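Local coordinates for PAN2-PAN3 deadenylation complex catalytic subunit pan2 (Neurospora crassa, PDB 4CZW), which forms the catalytic subunit of the PAN deadenylation complex and probably shortens mRNA poly(A) tails, releasing 5'-AMP, in its metal-dependent exonuclease domain, at residues Arg476-Ala490 against Asp603-Arg616. Sequence-based numbering, arbitrary orientation.
Sequences RASVVRGQGSREGVA and DSIEDAQTALKLYR
Asp603 OD1 is gripped by both terminal nitrogens of Arg476, NH1 at 2.7 Å and NH2 at 3.0 Å. They reach it from one face of the carboxylate, whose plane is turned 72° from the guanidinium, while the oxygen itself lies at the guanidinium edge. The other oxygen, OD2, uses its anti lone pair for Glu606 N and takes a weak bond from Ile605 N, which makes Asp603 the N-cap of helix 604-616. With CG anti to the backbone N (chi1 180°) and an extended chain beyond, Arg476 spans from the strand to this cap, passing Ser604 OG over one guanidinium face; its NE pairs with Asp493. A leucine in place of Arg476 would probably leave the Asp603 carboxylate without its counter-charge and take away the salt bridge from NE to Asp493. Ser478 OG, which is hydrogen-bonded to Asp493, also sits against Ser604 OG, too close for a bond between them to be judged with confidence.

Further along, Val480 CG2 packs on Ile605 CG2 and, also at 4.1 Å, on Ala608 CB, while Ile605 CD1 reaches Ala490 CB. Leu612 CD2 lies 3.8 Å from Gly482 CA and also meets Glu487 CG. The hairpin loop is held by polar bonds: Gln609 NE2 gives a nearly straight bond to Gly488 O, 2.6 Å away. Arg616, bent at chi2, directs NH2 to Gly482 O and NE to the syn side of Glu487 OE2, a 3.2 Å salt bridge.

Strand 476-481 and the helix run in roughly the same direction, 38° apart. This is a helix packed on the central mixed sheet of an RNase H-like DEDD exonuclease domain; it carries Asp607, which by similarity binds catalytic metal, and Ser604 lies beside Asp445 and Glu447, probable ligands of the same site.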
loop_
_atom_site.group_PDB
_atom_site.type_symbol
_atom_site.label_atom_id
_atom_site.label_comp_id
_atom_site.label_asym_id
_atom_site.label_seq_id
_atom_site.Cartn_x
_atom_site.Cartn_y
_atom_site.Cartn_z
ATOM N N ARG A 476 14.876 6.370 16.469
ATOM C CA ARG A 476 14.826 7.797 16.756
ATOM C C ARG A 476 14.799 8.600 15.460
ATOM O O ARG A 476 15.547 8.312 14.526
ATOM C CB ARG A 476 16.019 8.219 17.615
ATOM C CG ARG A 476 16.046 9.699 17.958
ATOM C CD ARG A 476 17.340 10.084 18.653
ATOM N NE ARG A 476 17.400 11.516 18.936
ATOM C CZ ARG A 476 18.462 12.132 19.444
ATOM N NH1 ARG A 476 19.559 11.444 19.726
ATOM N NH2 ARG A 476 18.428 13.439 19.668
ATOM N N ALA A 477 13.933 9.605 15.406
ATOM C CA ALA A 477 13.826 10.460 14.230
ATOM C C ALA A 477 13.883 11.930 14.623
ATOM O O ALA A 477 13.011 12.427 15.335
ATOM C CB ALA A 477 12.543 10.160 13.472
ATOM N N SER A 478 14.917 12.624 14.156
ATOM C CA SER A 478 15.098 14.033 14.483
ATOM C C SER A 478 14.940 14.920 13.255
ATOM O O SER A 478 15.645 14.751 12.262
ATOM C CB SER A 478 16.474 14.262 15.114
ATOM O OG SER A 478 16.643 13.469 16.275
ATOM N N VAL A 479 14.007 15.865 13.327
ATOM C CA VAL A 479 13.827 16.834 12.254
ATOM C C VAL A 479 14.082 18.241 12.788
ATOM O O VAL A 479 13.583 18.614 13.851
ATOM C CB VAL A 479 12.422 16.756 11.636
ATOM C CG1 VAL A 479 12.395 17.499 10.311
ATOM C CG2 VAL A 479 12.016 15.308 11.429
ATOM N N VAL A 480 14.859 19.017 12.038
ATOM C CA VAL A 480 15.371 20.296 12.514
ATOM C C VAL A 480 15.024 21.447 11.567
ATOM O O VAL A 480 15.076 21.292 10.345
ATOM C CB VAL A 480 16.907 20.216 12.708
ATOM C CG1 VAL A 480 17.537 21.596 12.761
ATOM C CG2 VAL A 480 17.242 19.415 13.958
ATOM N N ARG A 481 14.651 22.591 12.140
ATOM C CA ARG A 481 14.403 23.807 11.368
ATOM C C ARG A 481 15.609 24.180 10.511
ATOM O O ARG A 481 16.729 24.284 11.011
ATOM C CB ARG A 481 14.053 24.970 12.299
ATOM C CG ARG A 481 12.753 24.801 13.062
ATOM C CD ARG A 481 12.544 25.950 14.036
ATOM N NE ARG A 481 11.244 25.881 14.697
ATOM C CZ ARG A 481 11.009 25.200 15.813
ATOM N NH1 ARG A 481 11.988 24.521 16.397
ATOM N NH2 ARG A 481 9.794 25.194 16.345
ATOM N N GLY A 482 15.374 24.387 9.220
ATOM C CA GLY A 482 16.447 24.712 8.298
ATOM C C GLY A 482 16.543 26.192 7.983
ATOM O O GLY A 482 17.396 26.610 7.196
ATOM N N GLN A 483 15.672 26.986 8.598
ATOM C CA GLN A 483 15.646 28.425 8.360
ATOM C C GLN A 483 14.887 29.153 9.464
ATOM O O GLN A 483 14.277 28.520 10.328
ATOM C CB GLN A 483 15.021 28.721 6.997
ATOM C CG GLN A 483 13.623 28.149 6.820
ATOM C CD GLN A 483 13.339 27.743 5.389
ATOM O OE1 GLN A 483 14.174 27.120 4.734
ATOM N NE2 GLN A 483 12.158 28.095 4.893
ATOM N N GLY A 484 14.930 30.482 9.430
ATOM C CA GLY A 484 14.259 31.295 10.428
ATOM C C GLY A 484 15.145 31.636 11.612
ATOM O O GLY A 484 16.327 31.285 11.637
ATOM N N SER A 485 14.569 32.321 12.596
ATOM C CA SER A 485 15.300 32.738 13.786
ATOM C C SER A 485 15.804 31.549 14.598
ATOM O O SER A 485 16.896 31.591 15.163
ATOM C CB SER A 485 14.417 33.625 14.662
ATOM O OG SER A 485 13.226 32.950 15.025
ATOM N N ARG A 486 14.998 30.493 14.661
ATOM C CA ARG A 486 15.380 29.289 15.387
ATOM C C ARG A 486 15.925 28.227 14.440
ATOM O O ARG A 486 15.627 27.041 14.583
ATOM C CB ARG A 486 14.193 28.736 16.180
ATOM C CG ARG A 486 13.883 29.519 17.445
ATOM C CD ARG A 486 12.763 28.869 18.241
ATOM N NE ARG A 486 11.484 28.932 17.542
ATOM C CZ ARG A 486 10.352 28.416 18.010
ATOM N NH1 ARG A 486 10.337 27.795 19.181
ATOM N NH2 ARG A 486 9.233 28.521 17.306
ATOM N N GLU A 487 16.722 28.662 13.470
ATOM C CA GLU A 487 17.388 27.744 12.556
ATOM C C GLU A 487 18.371 26.869 13.323
ATOM O O GLU A 487 19.250 27.374 14.020
ATOM C CB GLU A 487 18.111 28.512 11.447
ATOM C CG GLU A 487 18.889 27.631 10.483
ATOM C CD GLU A 487 19.676 28.435 9.468
ATOM O OE1 GLU A 487 19.624 29.682 9.526
ATOM O OE2 GLU A 487 20.348 27.821 8.613
ATOM N N GLY A 488 18.212 25.556 13.198
ATOM C CA GLY A 488 19.057 24.621 13.915
ATOM C C GLY A 488 18.334 23.976 15.082
ATOM O O GLY A 488 18.776 22.958 15.611
ATOM N N VAL A 489 17.214 24.572 15.479
ATOM C CA VAL A 489 16.424 24.054 16.591
ATOM C C VAL A 489 15.464 22.963 16.121
ATOM O O VAL A 489 14.701 23.158 15.175
ATOM C CB VAL A 489 15.620 25.173 17.282
ATOM C CG1 VAL A 489 14.828 24.615 18.454
ATOM C CG2 VAL A 489 16.551 26.284 17.743
ATOM N N ALA A 490 15.508 21.816 16.791
ATOM C CA ALA A 490 14.664 20.683 16.431
ATOM C C ALA A 490 13.211 20.914 16.833
ATOM O O ALA A 490 12.931 21.457 17.901
ATOM C CB ALA A 490 15.192 19.409 17.072
ATOM N N ASP A 603 24.446 11.600 17.663
ATOM C CA ASP A 603 23.151 12.176 17.998
ATOM C C ASP A 603 22.485 12.696 16.726
ATOM O O ASP A 603 23.090 13.455 15.968
ATOM C CB ASP A 603 23.306 13.298 19.027
ATOM C CG ASP A 603 21.979 13.905 19.434
ATOM O OD1 ASP A 603 21.361 13.403 20.396
ATOM O OD2 ASP A 603 21.555 14.888 18.791
ATOM N N SER A 604 21.243 12.282 16.497
ATOM C CA SER A 604 20.552 12.578 15.246
ATOM C C SER A 604 20.270 14.068 15.054
ATOM O O SER A 604 20.191 14.546 13.922
ATOM C CB SER A 604 19.245 11.787 15.168
ATOM O OG SER A 604 18.444 12.012 16.315
ATOM N N ILE A 605 20.117 14.799 16.154
ATOM C CA ILE A 605 19.898 16.240 16.074
ATOM C C ILE A 605 21.182 16.947 15.648
ATOM O O ILE A 605 21.161 17.829 14.787
ATOM C CB ILE A 605 19.409 16.822 17.416
ATOM C CG1 ILE A 605 18.062 16.210 17.805
ATOM C CG2 ILE A 605 19.298 18.337 17.337
ATOM C CD1 ILE A 605 17.488 16.765 19.090
ATOM N N GLU A 606 22.298 16.548 16.250
ATOM C CA GLU A 606 23.601 17.119 15.921
ATOM C C GLU A 606 23.980 16.847 14.468
ATOM O O GLU A 606 24.423 17.748 13.755
ATOM C CB GLU A 606 24.682 16.565 16.851
ATOM C CG GLU A 606 24.533 16.974 18.307
ATOM C CD GLU A 606 25.656 16.441 19.176
ATOM O OE1 GLU A 606 26.530 15.725 18.644
ATOM O OE2 GLU A 606 25.667 16.739 20.388
ATOM N N ASP A 607 23.804 15.601 14.037
ATOM C CA ASP A 607 24.129 15.205 12.670
ATOM C C ASP A 607 23.248 15.924 11.653
ATOM O O ASP A 607 23.666 16.171 10.522
ATOM C CB ASP A 607 23.991 13.691 12.505
ATOM C CG ASP A 607 25.085 12.922 13.222
ATOM O OD1 ASP A 607 25.721 13.494 14.133
ATOM O OD2 ASP A 607 25.308 11.743 12.875
ATOM N N ALA A 608 22.027 16.255 12.060
ATOM C CA ALA A 608 21.120 17.011 11.204
ATOM C C ALA A 608 21.593 18.454 11.089
ATOM O O ALA A 608 21.583 19.038 10.005
ATOM C CB ALA A 608 19.702 16.954 11.745
ATOM N N GLN A 609 22.006 19.021 12.219
ATOM C CA GLN A 609 22.545 20.375 12.256
ATOM C C GLN A 609 23.849 20.467 11.475
ATOM O O GLN A 609 24.128 21.479 10.833
ATOM C CB GLN A 609 22.767 20.822 13.702
ATOM C CG GLN A 609 21.488 21.028 14.496
ATOM C CD GLN A 609 21.748 21.191 15.981
ATOM O OE1 GLN A 609 22.710 20.643 16.519
ATOM N NE2 GLN A 609 20.890 21.950 16.651
ATOM N N THR A 610 24.646 19.403 11.537
ATOM C CA THR A 610 25.916 19.342 10.821
ATOM C C THR A 610 25.700 19.419 9.314
ATOM O O THR A 610 26.367 20.187 8.619
ATOM C CB THR A 610 26.690 18.053 11.155
ATOM O OG1 THR A 610 26.979 18.015 12.559
ATOM C CG2 THR A 610 27.992 17.992 10.372
ATOM N N ALA A 611 24.762 18.616 8.818
ATOM C CA ALA A 611 24.435 18.597 7.397
ATOM C C ALA A 611 23.907 19.952 6.940
ATOM O O ALA A 611 24.198 20.399 5.831
ATOM C CB ALA A 611 23.419 17.505 7.103
ATOM N N LEU A 612 23.131 20.600 7.804
ATOM C CA LEU A 612 22.592 21.920 7.507
ATOM C C LEU A 612 23.715 22.947 7.403
ATOM O O LEU A 612 23.704 23.804 6.520
ATOM C CB LEU A 612 21.581 22.343 8.573
ATOM C CG LEU A 612 20.919 23.707 8.362
ATOM C CD1 LEU A 612 20.172 23.739 7.038
ATOM C CD2 LEU A 612 19.988 24.045 9.516
ATOM N N LYS A 613 24.681 22.852 8.311
ATOM C CA LYS A 613 25.851 23.724 8.284
ATOM C C LYS A 613 26.657 23.508 7.010
ATOM O O LYS A 613 27.147 24.462 6.403
ATOM C CB LYS A 613 26.738 23.481 9.508
ATOM C CG LYS A 613 26.159 23.980 10.821
ATOM C CD LYS A 613 27.110 23.689 11.972
ATOM C CE LYS A 613 26.615 24.305 13.270
ATOM N NZ LYS A 613 27.549 24.033 14.398
ATOM N N LEU A 614 26.792 22.247 6.613
ATOM C CA LEU A 614 27.532 21.892 5.408
ATOM C C LEU A 614 26.869 22.457 4.157
ATOM O O LEU A 614 27.549 22.881 3.224
ATOM C CB LEU A 614 27.664 20.372 5.291
ATOM C CG LEU A 614 28.637 19.703 6.264
ATOM C CD1 LEU A 614 28.550 18.191 6.145
ATOM C CD2 LEU A 614 30.058 20.179 6.009
ATOM N N TYR A 615 25.539 22.460 4.140
ATOM C CA TYR A 615 24.804 23.001 3.004
ATOM C C TYR A 615 24.949 24.517 2.929
ATOM O O TYR A 615 25.004 25.088 1.839
ATOM C CB TYR A 615 23.324 22.624 3.077
ATOM C CG TYR A 615 22.499 23.264 1.982
ATOM C CD1 TYR A 615 22.570 22.800 0.674
ATOM C CD2 TYR A 615 21.658 24.336 2.252
ATOM C CE1 TYR A 615 21.825 23.384 -0.333
ATOM C CE2 TYR A 615 20.909 24.927 1.251
ATOM C CZ TYR A 615 20.996 24.446 -0.039
ATOM O OH TYR A 615 20.253 25.030 -1.039
ATOM N N ARG A 616 25.002 25.165 4.088
ATOM C CA ARG A 616 25.168 26.613 4.136
ATOM C C ARG A 616 26.547 27.010 3.621
ATOM O O ARG A 616 26.695 28.031 2.950
ATOM C CB ARG A 616 24.957 27.138 5.559
ATOM C CG ARG A 616 23.529 26.994 6.063
ATOM C CD ARG A 616 22.533 27.542 5.052
ATOM N NE ARG A 616 21.154 27.427 5.517
ATOM C CZ ARG A 616 20.088 27.670 4.761
ATOM N NH1 ARG A 616 20.240 28.036 3.495
ATOM N NH2 ARG A 616 18.869 27.541 5.268
#